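PDB 5UUJ: AlkZ from Streptomyces sahachiroi, which belongs to the AlkZ-like DNA glycosylase family of the helix-turn-helix clan and folds as a single chain in which helices predominate over small beta sheets. Local coordinates for residues Ala7-Val12 against Asp256-Lys261; Phe13-Gln18 against Ala273-Cys278; Thr279-Leu284 against Val321-Arg326. All blocks are in the same frame, centred on the assembly; numbering follows the deposited sequence.

Interaction 1 (Ala7-Val12 against Asp256-Lys261); sequences ASWRQV and DVEGRK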
loop_
_atom_site.group_PDB
_atom_site.type_symbol
_atom_site.label_atom_id
_atom_site.label_comp_id
_atom_site.label_asym_id
_atom_site.label_seq_id
_atom_site.Cartn_x
_atom_site.Cartn_y
_atom_site.Cartn_z
ATOM N N ALA A 7 -20.262 -6.990 -15.942
ATOM C CA ALA A 7 -20.338 -5.748 -15.187
ATOM C C ALA A 7 -19.661 -4.645 -15.981
ATOM O O ALA A 7 -18.780 -4.914 -16.790
ATOM C CB ALA A 7 -19.688 -5.903 -13.822
ATOM N N SER A 8 -20.088 -3.408 -15.765
ATOM C CA SER A 8 -19.431 -2.265 -16.383
ATOM C C SER A 8 -18.297 -1.793 -15.485
ATOM O O SER A 8 -18.243 -2.150 -14.308
ATOM C CB SER A 8 -20.422 -1.131 -16.622
ATOM O OG SER A 8 -20.828 -0.561 -15.392
ATOM N N TRP A 9 -17.397 -0.984 -16.030
ATOM C CA TRP A 9 -16.291 -0.466 -15.240
ATOM C C TRP A 9 -16.790 0.537 -14.210
ATOM O O TRP A 9 -16.267 0.602 -13.100
ATOM C CB TRP A 9 -15.227 0.170 -16.137
ATOM C CG TRP A 9 -14.292 -0.846 -16.708
ATOM C CD1 TRP A 9 -14.148 -1.182 -18.019
ATOM C CD2 TRP A 9 -13.385 -1.682 -15.977
ATOM N NE1 TRP A 9 -13.202 -2.170 -18.154
ATOM C CE2 TRP A 9 -12.719 -2.494 -16.914
ATOM C CE3 TRP A 9 -13.072 -1.820 -14.622
ATOM C CZ2 TRP A 9 -11.757 -3.429 -16.542
ATOM C CZ3 TRP A 9 -12.119 -2.750 -14.253
ATOM C CH2 TRP A 9 -11.471 -3.542 -15.211
ATOM N N ARG A 10 -17.807 1.310 -14.570
ATOM C CA ARG A 10 -18.352 2.295 -13.644
ATOM C C ARG A 10 -19.096 1.621 -12.491
ATOM O O ARG A 10 -19.178 2.177 -11.401
ATOM C CB ARG A 10 -19.258 3.277 -14.381
ATOM C CG ARG A 10 -18.467 4.321 -15.155
ATOM C CD ARG A 10 -19.351 5.293 -15.906
ATOM N NE ARG A 10 -20.088 6.179 -15.011
ATOM C CZ ARG A 10 -20.780 7.239 -15.413
ATOM N NH1 ARG A 10 -20.829 7.557 -16.700
ATOM N NH2 ARG A 10 -21.419 7.989 -14.528
ATOM N N GLN A 11 -19.626 0.424 -12.721
ATOM C CA GLN A 11 -20.110 -0.398 -11.616
ATOM C C GLN A 11 -18.948 -0.776 -10.704
ATOM O O GLN A 11 -19.022 -0.606 -9.488
ATOM C CB GLN A 11 -20.799 -1.662 -12.120
ATOM C CG GLN A 11 -22.221 -1.461 -12.587
ATOM C CD GLN A 11 -22.932 -2.777 -12.824
ATOM O OE1 GLN A 11 -22.538 -3.560 -13.692
ATOM N NE2 GLN A 11 -23.976 -3.035 -12.043
ATOM N N VAL A 12 -17.876 -1.288 -11.306
ATOM C CA VAL A 12 -16.697 -1.714 -10.560
ATOM C C VAL A 12 -16.116 -0.555 -9.751
ATOM O O VAL A 12 -15.773 -0.724 -8.582
ATOM C CB VAL A 12 -15.617 -2.294 -11.506
ATOM C CG1 VAL A 12 -14.280 -2.483 -10.785
ATOM C CG2 VAL A 12 -16.090 -3.620 -12.094
ATOM N N ASP A 256 -16.798 -10.679 -16.665
ATOM C CA ASP A 256 -16.482 -10.020 -17.922
ATOM C C ASP A 256 -16.739 -8.525 -17.770
ATOM O O ASP A 256 -17.877 -8.073 -17.885
ATOM C CB ASP A 256 -17.323 -10.606 -19.061
ATOM C CG ASP A 256 -16.915 -10.082 -20.427
ATOM O OD1 ASP A 256 -16.180 -9.074 -20.501
ATOM O OD2 ASP A 256 -17.342 -10.684 -21.436
ATOM N N VAL A 257 -15.681 -7.765 -17.505
ATOM C CA VAL A 257 -15.809 -6.324 -17.324
ATOM C C VAL A 257 -15.510 -5.596 -18.630
ATOM O O VAL A 257 -14.377 -5.183 -18.879
ATOM C CB VAL A 257 -14.874 -5.802 -16.217
ATOM C CG1 VAL A 257 -15.223 -4.367 -15.874
ATOM C CG2 VAL A 257 -14.979 -6.671 -14.971
ATOM N N GLU A 258 -16.542 -5.443 -19.456
ATOM C CA GLU A 258 -16.417 -4.791 -20.757
ATOM C C GLU A 258 -15.235 -5.343 -21.551
ATOM O O GLU A 258 -14.423 -4.586 -22.081
ATOM C CB GLU A 258 -16.285 -3.275 -20.583
ATOM C CG GLU A 258 -17.560 -2.614 -20.062
ATOM C CD GLU A 258 -17.452 -1.102 -19.962
ATOM O OE1 GLU A 258 -17.071 -0.459 -20.962
ATOM O OE2 GLU A 258 -17.751 -0.557 -18.881
ATOM N N GLY A 259 -15.144 -6.669 -21.614
ATOM C CA GLY A 259 -14.131 -7.340 -22.412
ATOM C C GLY A 259 -13.025 -7.993 -21.601
ATOM O O GLY A 259 -12.380 -8.930 -22.074
ATOM N N ARG A 260 -12.797 -7.502 -20.387
ATOM C CA ARG A 260 -11.723 -8.024 -19.549
ATOM C C ARG A 260 -12.228 -9.105 -18.599
ATOM O O ARG A 260 -13.035 -8.837 -17.707
ATOM C CB ARG A 260 -11.069 -6.896 -18.745
ATOM C CG ARG A 260 -9.846 -7.343 -17.945
ATOM C CD ARG A 260 -9.375 -6.274 -16.966
ATOM N NE ARG A 260 -8.842 -5.096 -17.646
ATOM C CZ ARG A 260 -8.333 -4.038 -17.022
ATOM N NH1 ARG A 260 -8.281 -4.002 -15.697
ATOM N NH2 ARG A 260 -7.874 -3.012 -17.724
ATOM N N LYS A 261 -11.742 -10.326 -18.793
ATOM C CA LYS A 261 -12.038 -11.414 -17.873
ATOM C C LYS A 261 -11.209 -11.233 -16.610
ATOM O O LYS A 261 -9.982 -11.157 -16.670
ATOM C CB LYS A 261 -11.749 -12.770 -18.518
ATOM C CG LYS A 261 -12.521 -13.026 -19.802
ATOM C CD LYS A 261 -14.030 -13.034 -19.566
ATOM C CE LYS A 261 -14.797 -13.401 -20.832
ATOM N NZ LYS A 261 -14.442 -14.758 -21.332
HETATM O O HOH W 1 -12.491 -3.134 -20.616
HETATM O O HOH W 2 -18.520 1.687 -17.607
#
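Trp-9, in the first turn of helix 9-19, lies against the tip of a beta hairpin whose type I' turn runs from Val-257 to Arg-260. Val-257 puts CG1 over the centre of the indole's six-membered ring, a close CH-pi contact with the methyl 3.3 Å from the centroid and only 16° off the ring normal. This branch stands anti to the backbone N (chi1 -169°), and it also meets Val-12 CG2, 3.9 Å from Val-257 CG1. A branched, purely apolar side chain suits a place between the ring and the helix. Arg-260 comes to the ring's rim, with its CD at the edge, in plane. The guanidinium is steeply inclined to the indole (69° between planes), and Trp-9 CZ2 sits over its face, offset toward the rim; Arg-260 NH1 is 3.3 Å from Trp-9 CH2. Asp-298 holds the charge through a salt bridge to Arg-260 NH2.

Glu-258 reaches the helix start instead. Its OE2 accepts an almost straight bond from Trp-9 N at 2.9 Å, on the anti side and tilted out of the carboxylate plane, and takes a further hydrogen from a water that in turn accepts from Arg-10 N. A carboxylate fits here, where first-turn amides lack helical partners and the helix dipole would probably stabilise its charge. A second water, in the indole plane, accepts from Trp-9 NE1 at 2.7 Å and donates to Glu-258 O.

Behind these contacts, Asp-256 OD1 accepts from Gly-259 N at 2.8 Å, an Asx motif bracing the turn, while the positive phi of Gly-259 would crowd any CB. The helix start is fixed by a capping box: Gln-11 N donates to Ser-8 OG at 3.1 Å, and Ser-8 N donates in plane to a lone pair of Gln-11 OE1 at 3.2 Å.

Interaction 2 (Phe13-Gln18 against Ala273-Cys278); sequences FAWRMQ and AATAPC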
loop_
_atom_site.group_PDB
_atom_site.type_symbol
_atom_site.label_atom_id
_atom_site.label_comp_id
_atom_site.label_asym_id
_atom_site.label_seq_id
_atom_site.Cartn_x
_atom_site.Cartn_y
_atom_site.Cartn_z
ATOM N N PHE A 13 -16.019 0.621 -10.363
ATOM C CA PHE A 13 -15.450 1.783 -9.687
ATOM C C PHE A 13 -16.269 2.160 -8.459
ATOM O O PHE A 13 -15.714 2.429 -7.390
ATOM C CB PHE A 13 -15.366 2.982 -10.636
ATOM C CG PHE A 13 -14.469 2.764 -11.821
ATOM C CD1 PHE A 13 -13.403 1.879 -11.757
ATOM C CD2 PHE A 13 -14.695 3.446 -13.004
ATOM C CE1 PHE A 13 -12.580 1.683 -12.848
ATOM C CE2 PHE A 13 -13.872 3.253 -14.101
ATOM C CZ PHE A 13 -12.815 2.370 -14.020
ATOM N N ALA A 14 -17.589 2.180 -8.617
ATOM C CA ALA A 14 -18.485 2.505 -7.515
ATOM C C ALA A 14 -18.360 1.478 -6.393
ATOM O O ALA A 14 -18.345 1.834 -5.214
ATOM C CB ALA A 14 -19.920 2.580 -8.003
ATOM N N TRP A 15 -18.270 0.205 -6.764
ATOM C CA TRP A 15 -18.160 -0.863 -5.781
ATOM C C TRP A 15 -16.838 -0.761 -5.025
ATOM O O TRP A 15 -16.805 -0.878 -3.799
ATOM C CB TRP A 15 -18.282 -2.231 -6.452
ATOM C CG TRP A 15 -18.207 -3.359 -5.475
ATOM C CD1 TRP A 15 -19.224 -3.844 -4.705
ATOM C CD2 TRP A 15 -17.050 -4.139 -5.150
ATOM N NE1 TRP A 15 -18.771 -4.874 -3.921
ATOM C CE2 TRP A 15 -17.440 -5.076 -4.174
ATOM C CE3 TRP A 15 -15.724 -4.135 -5.588
ATOM C CZ2 TRP A 15 -16.552 -6.002 -3.629
ATOM C CZ3 TRP A 15 -14.842 -5.058 -5.046
ATOM C CH2 TRP A 15 -15.261 -5.977 -4.078
ATOM N N ARG A 16 -15.753 -0.532 -5.761
ATOM C CA ARG A 16 -14.439 -0.356 -5.150
ATOM C C ARG A 16 -14.445 0.809 -4.164
ATOM O O ARG A 16 -13.917 0.697 -3.059
ATOM C CB ARG A 16 -13.370 -0.126 -6.220
ATOM C CG ARG A 16 -12.989 -1.371 -7.000
ATOM C CD ARG A 16 -12.054 -1.045 -8.147
ATOM N NE ARG A 16 -11.653 -2.241 -8.881
ATOM C CZ ARG A 16 -10.957 -2.231 -10.015
ATOM N NH1 ARG A 16 -10.582 -1.083 -10.558
ATOM N NH2 ARG A 16 -10.644 -3.372 -10.610
HETATM N N MSE A 17 -15.050 1.922 -4.563
HETATM C CA MSE A 17 -15.081 3.104 -3.713
HETATM C C MSE A 17 -15.930 2.885 -2.468
HETATM O O MSE A 17 -15.701 3.511 -1.433
HETATM C CB MSE A 17 -15.598 4.306 -4.498
HETATM C CG MSE A 17 -14.563 4.875 -5.450
HETATM SE SE MSE A 17 -15.156 6.537 -6.264
HETATM C CE MSE A 17 -13.448 7.473 -6.309
ATOM N N GLN A 18 -16.911 1.999 -2.567
ATOM C CA GLN A 18 -17.686 1.610 -1.404
ATOM C C GLN A 18 -16.803 0.787 -0.467
ATOM O O GLN A 18 -16.747 1.044 0.735
ATOM C CB GLN A 18 -18.933 0.829 -1.825
ATOM C CG GLN A 18 -19.752 0.283 -0.671
ATOM C CD GLN A 18 -19.457 -1.181 -0.381
ATOM O OE1 GLN A 18 -19.004 -1.532 0.709
ATOM N NE2 GLN A 18 -19.724 -2.045 -1.356
ATOM N N ALA A 273 -23.104 -6.680 -8.955
ATOM C CA ALA A 273 -24.101 -6.612 -10.020
ATOM C C ALA A 273 -25.199 -5.588 -9.720
ATOM O O ALA A 273 -25.787 -5.015 -10.638
ATOM C CB ALA A 273 -24.720 -7.987 -10.247
ATOM N N ALA A 274 -25.463 -5.361 -8.438
ATOM C CA ALA A 274 -26.532 -4.460 -8.018
ATOM C C ALA A 274 -26.036 -3.032 -7.805
ATOM O O ALA A 274 -26.833 -2.127 -7.567
ATOM C CB ALA A 274 -27.181 -4.980 -6.745
ATOM N N THR A 275 -24.724 -2.827 -7.884
ATOM C CA THR A 275 -24.148 -1.504 -7.652
ATOM C C THR A 275 -24.407 -0.583 -8.841
ATOM O O THR A 275 -24.183 -0.962 -9.991
ATOM C CB THR A 275 -22.630 -1.587 -7.386
ATOM O OG1 THR A 275 -22.386 -2.449 -6.268
ATOM C CG2 THR A 275 -22.051 -0.204 -7.087
ATOM N N ALA A 276 -24.888 0.623 -8.553
ATOM C CA ALA A 276 -25.160 1.606 -9.592
ATOM C C ALA A 276 -23.853 2.202 -10.116
ATOM O O ALA A 276 -22.910 2.377 -9.348
ATOM C CB ALA A 276 -26.069 2.702 -9.062
ATOM N N PRO A 277 -23.794 2.510 -11.425
ATOM C CA PRO A 277 -22.588 3.079 -12.038
ATOM C C PRO A 277 -22.040 4.291 -11.286
ATOM O O PRO A 277 -22.803 5.136 -10.824
ATOM C CB PRO A 277 -23.065 3.484 -13.437
ATOM C CG PRO A 277 -24.178 2.566 -13.732
ATOM C CD PRO A 277 -24.860 2.296 -12.423
ATOM N N CYS A 278 -20.719 4.364 -11.177
ATOM C CA CYS A 278 -20.059 5.417 -10.418
ATOM C C CYS A 278 -20.362 6.810 -10.973
ATOM O O CYS A 278 -20.287 7.036 -12.183
ATOM C CB CYS A 278 -18.545 5.182 -10.408
ATOM S SG CYS A 278 -17.608 6.263 -9.294
#
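Ala-14 and Cys-278 bring their backbones close together, CA to CA 4.4 Å, and apolar contact dominates where they meet. The single methyl of Ala-14 fits among three neighbours: Thr-275 CG2 is 3.6 Å from Ala-14 CB, Cys-278 CB touches it from another residue of the same segment, and the carbonyl oxygen of Ala-276 comes within 3.3 Å of Ala-14 CB. A residue this small lets the chain run so near the helix. Cys-278 CB also rests on Ala-14 N, and on Phe-13 CB at 3.9 Å.

A further apolar contact is between chalcogens. With SG anti to the backbone N (chi1 -171°), Cys-278 turns its sulfur to the selenium of the selenomethionine Met-17, 3.9 Å from Cys-278 SG. Both residues are buried, and Tyr-290 of helix 289-292 packs on Met-17 and on Phe-13.

In the fold, the extended linker 275-278, which leads from helix 269-274 to strand 281-284, packs along helix 9-19. Pro-277, its CB directed away from the helix, suits such an extended course.

Polar groups occupy the side near Trp-15. Thr-275 straddles the boundary: CG2, anti to its backbone N, goes to Ala-14, whereas OG1 approaches the indole edge, near the ring plane, 3.8 Å from Trp-15 CD1. That hydroxyl is hydrogen-bonded to Glu-271 O, one turn back. The carboxylate of the same glutamate, through OE1, accepts from Trp-15 NE1.

Interaction 3 (Thr279-Leu284 against Val321-Arg326); sequences TGIRLL and VVKDGR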
loop_
_atom_site.group_PDB
_atom_site.type_symbol
_atom_site.label_atom_id
_atom_site.label_comp_id
_atom_site.label_asym_id
_atom_site.label_seq_id
_atom_site.Cartn_x
_atom_site.Cartn_y
_atom_site.Cartn_z
ATOM N N THR A 279 -20.718 7.727 -10.075
ATOM C CA THR A 279 -20.863 9.143 -10.403
ATOM C C THR A 279 -20.222 10.003 -9.317
ATOM O O THR A 279 -20.132 9.586 -8.164
ATOM C CB THR A 279 -22.340 9.562 -10.551
ATOM O OG1 THR A 279 -23.040 9.298 -9.329
ATOM C CG2 THR A 279 -23.010 8.812 -11.690
ATOM N N GLY A 280 -19.775 11.199 -9.691
ATOM C CA GLY A 280 -19.317 12.183 -8.725
ATOM C C GLY A 280 -17.824 12.450 -8.751
ATOM O O GLY A 280 -17.073 11.792 -9.470
ATOM N N ILE A 281 -17.406 13.424 -7.949
ATOM C CA ILE A 281 -16.009 13.834 -7.872
ATOM C C ILE A 281 -15.391 13.399 -6.550
ATOM O O ILE A 281 -16.039 13.433 -5.504
ATOM C CB ILE A 281 -15.860 15.365 -8.012
ATOM C CG1 ILE A 281 -16.538 15.862 -9.290
ATOM C CG2 ILE A 281 -14.388 15.775 -7.993
ATOM C CD1 ILE A 281 -15.977 15.273 -10.562
ATOM N N ARG A 282 -14.127 12.998 -6.610
ATOM C CA ARG A 282 -13.369 12.658 -5.418
ATOM C C ARG A 282 -11.941 13.186 -5.569
ATOM O O ARG A 282 -11.319 13.018 -6.618
ATOM C CB ARG A 282 -13.382 11.144 -5.192
ATOM C CG ARG A 282 -12.922 10.702 -3.817
ATOM C CD ARG A 282 -13.938 11.016 -2.725
ATOM N NE ARG A 282 -13.257 11.247 -1.451
ATOM C CZ ARG A 282 -13.661 10.796 -0.265
ATOM N NH1 ARG A 282 -14.766 10.073 -0.140
ATOM N NH2 ARG A 282 -12.943 11.075 0.812
ATOM N N LEU A 283 -11.445 13.853 -4.531
ATOM C CA LEU A 283 -10.070 14.339 -4.507
ATOM C C LEU A 283 -9.235 13.469 -3.580
ATOM O O LEU A 283 -9.412 13.495 -2.363
ATOM C CB LEU A 283 -10.003 15.801 -4.054
ATOM C CG LEU A 283 -10.612 16.856 -4.981
ATOM C CD1 LEU A 283 -10.388 18.247 -4.410
ATOM C CD2 LEU A 283 -10.040 16.763 -6.381
ATOM N N LEU A 284 -8.328 12.701 -4.171
ATOM C CA LEU A 284 -7.481 11.788 -3.419
ATOM C C LEU A 284 -6.069 12.343 -3.300
ATOM O O LEU A 284 -5.565 12.982 -4.223
ATOM C CB LEU A 284 -7.453 10.415 -4.094
ATOM C CG LEU A 284 -8.821 9.796 -4.397
ATOM C CD1 LEU A 284 -8.657 8.483 -5.147
ATOM C CD2 LEU A 284 -9.622 9.587 -3.124
ATOM N N VAL A 321 -7.604 13.877 -9.307
ATOM C CA VAL A 321 -9.025 14.161 -9.384
ATOM C C VAL A 321 -9.713 12.963 -10.018
ATOM O O VAL A 321 -9.440 12.626 -11.172
ATOM C CB VAL A 321 -9.313 15.421 -10.220
ATOM C CG1 VAL A 321 -10.797 15.779 -10.165
ATOM C CG2 VAL A 321 -8.460 16.581 -9.742
ATOM N N VAL A 322 -10.590 12.315 -9.263
ATOM C CA VAL A 322 -11.346 11.179 -9.776
ATOM C C VAL A 322 -12.782 11.602 -10.080
ATOM O O VAL A 322 -13.487 12.105 -9.206
ATOM C CB VAL A 322 -11.346 10.007 -8.780
ATOM C CG1 VAL A 322 -12.049 8.800 -9.379
ATOM C CG2 VAL A 322 -9.922 9.639 -8.394
ATOM N N LYS A 323 -13.196 11.405 -11.329
ATOM C CA LYS A 323 -14.564 11.691 -11.754
ATOM C C LYS A 323 -15.197 10.442 -12.354
ATOM O O LYS A 323 -14.684 9.878 -13.320
ATOM C CB LYS A 323 -14.597 12.837 -12.769
ATOM C CG LYS A 323 -15.996 13.133 -13.304
ATOM C CD LYS A 323 -16.059 14.463 -14.034
ATOM C CE LYS A 323 -17.484 14.796 -14.462
ATOM N NZ LYS A 323 -18.021 13.828 -15.461
ATOM N N ASP A 324 -16.316 10.022 -11.772
ATOM C CA ASP A 324 -17.005 8.803 -12.181
ATOM C C ASP A 324 -16.071 7.593 -12.122
ATOM O O ASP A 324 -16.212 6.659 -12.908
ATOM C CB ASP A 324 -17.588 8.951 -13.593
ATOM C CG ASP A 324 -18.536 10.137 -13.719
ATOM O OD1 ASP A 324 -19.009 10.642 -12.681
ATOM O OD2 ASP A 324 -18.811 10.565 -14.861
ATOM N N GLY A 325 -15.115 7.625 -11.196
ATOM C CA GLY A 325 -14.209 6.510 -10.977
ATOM C C GLY A 325 -12.898 6.579 -11.748
ATOM O O GLY A 325 -11.979 5.812 -11.469
ATOM N N ARG A 326 -12.814 7.488 -12.716
ATOM C CA ARG A 326 -11.628 7.622 -13.560
ATOM C C ARG A 326 -10.800 8.846 -13.181
ATOM O O ARG A 326 -11.349 9.877 -12.799
ATOM C CB ARG A 326 -12.028 7.717 -15.035
ATOM C CG ARG A 326 -12.675 6.463 -15.587
ATOM C CD ARG A 326 -13.011 6.605 -17.067
ATOM N NE ARG A 326 -11.816 6.756 -17.899
ATOM C CZ ARG A 326 -11.348 7.914 -18.365
ATOM N NH1 ARG A 326 -11.967 9.060 -18.104
ATOM N NH2 ARG A 326 -10.251 7.923 -19.110
HETATM O O HOH W 3 -15.460 9.217 -8.782
#
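Ile-281 and Lys-323 press together tightly: Ile-281 CD1 is 3.5 Å from Lys-323 CG, closer than usual for two carbons. The methyl rides across the aliphatic part of the lysine, which is extended through chi3 and bends only at chi4 (-64°), bringing NZ into a weak salt bridge with Asp-324 OD2. On the same face Leu-283 and Val-321 lie side by side, pointing the same way, with Leu-283 CD2 3.7 Å from Val-321 CG2. Leu-284 extends CD1 (chi2 176°) to within 3.7 Å of Val-322 CG2.

Strand 281-284 is an outermost strand of its mixed sheet, antiparallel to strand 320-323. Arg-282 and Val-322 form the hydrogen-bonded pair, each N donating to the other's O at 2.8 Å. Arg-282 bends at chi2, and Glu-23 takes its NH1 in a salt bridge.

Beyond the strands the two segments stay joined. Asp-324 N donates to Gly-280 O at 3.0 Å, while Asp-324 OD1 accepts from Gly-280 N at 3.1 Å. Gly-325 suits the type I' turn from Lys-323 to Arg-326, and its N donates to a water that bonds to Gly-280 O.

Overall arrangement
Interactions 1 and 2 share helix 9-19 and have centres about 11 Å apart; where they meet, Arg-10 O probably accepts from Cys-278 N at 2.7 Å, and Gln-11 NE2 probably donates to Thr-275 O at 2.9 Å. Interaction 3, whose centre is about 13 Å from that of interaction 2, takes up the chain directly after Cys-278. There Cys-278 SG packs 3.4 Å from Gly-325 N, and Met-17 CE touches Val-322 CG1 at 3.6 Å. Interactions 1 and 3, centres about 18 Å apart, are bridged by Arg-10, whose NH2, hydrogen-bonded to Cys-278 O, packs on Thr-279 and makes a weak, long ion pair with Asp-324. The N-terminal helix thus joins the 252-265 hairpin to the five-stranded sheet.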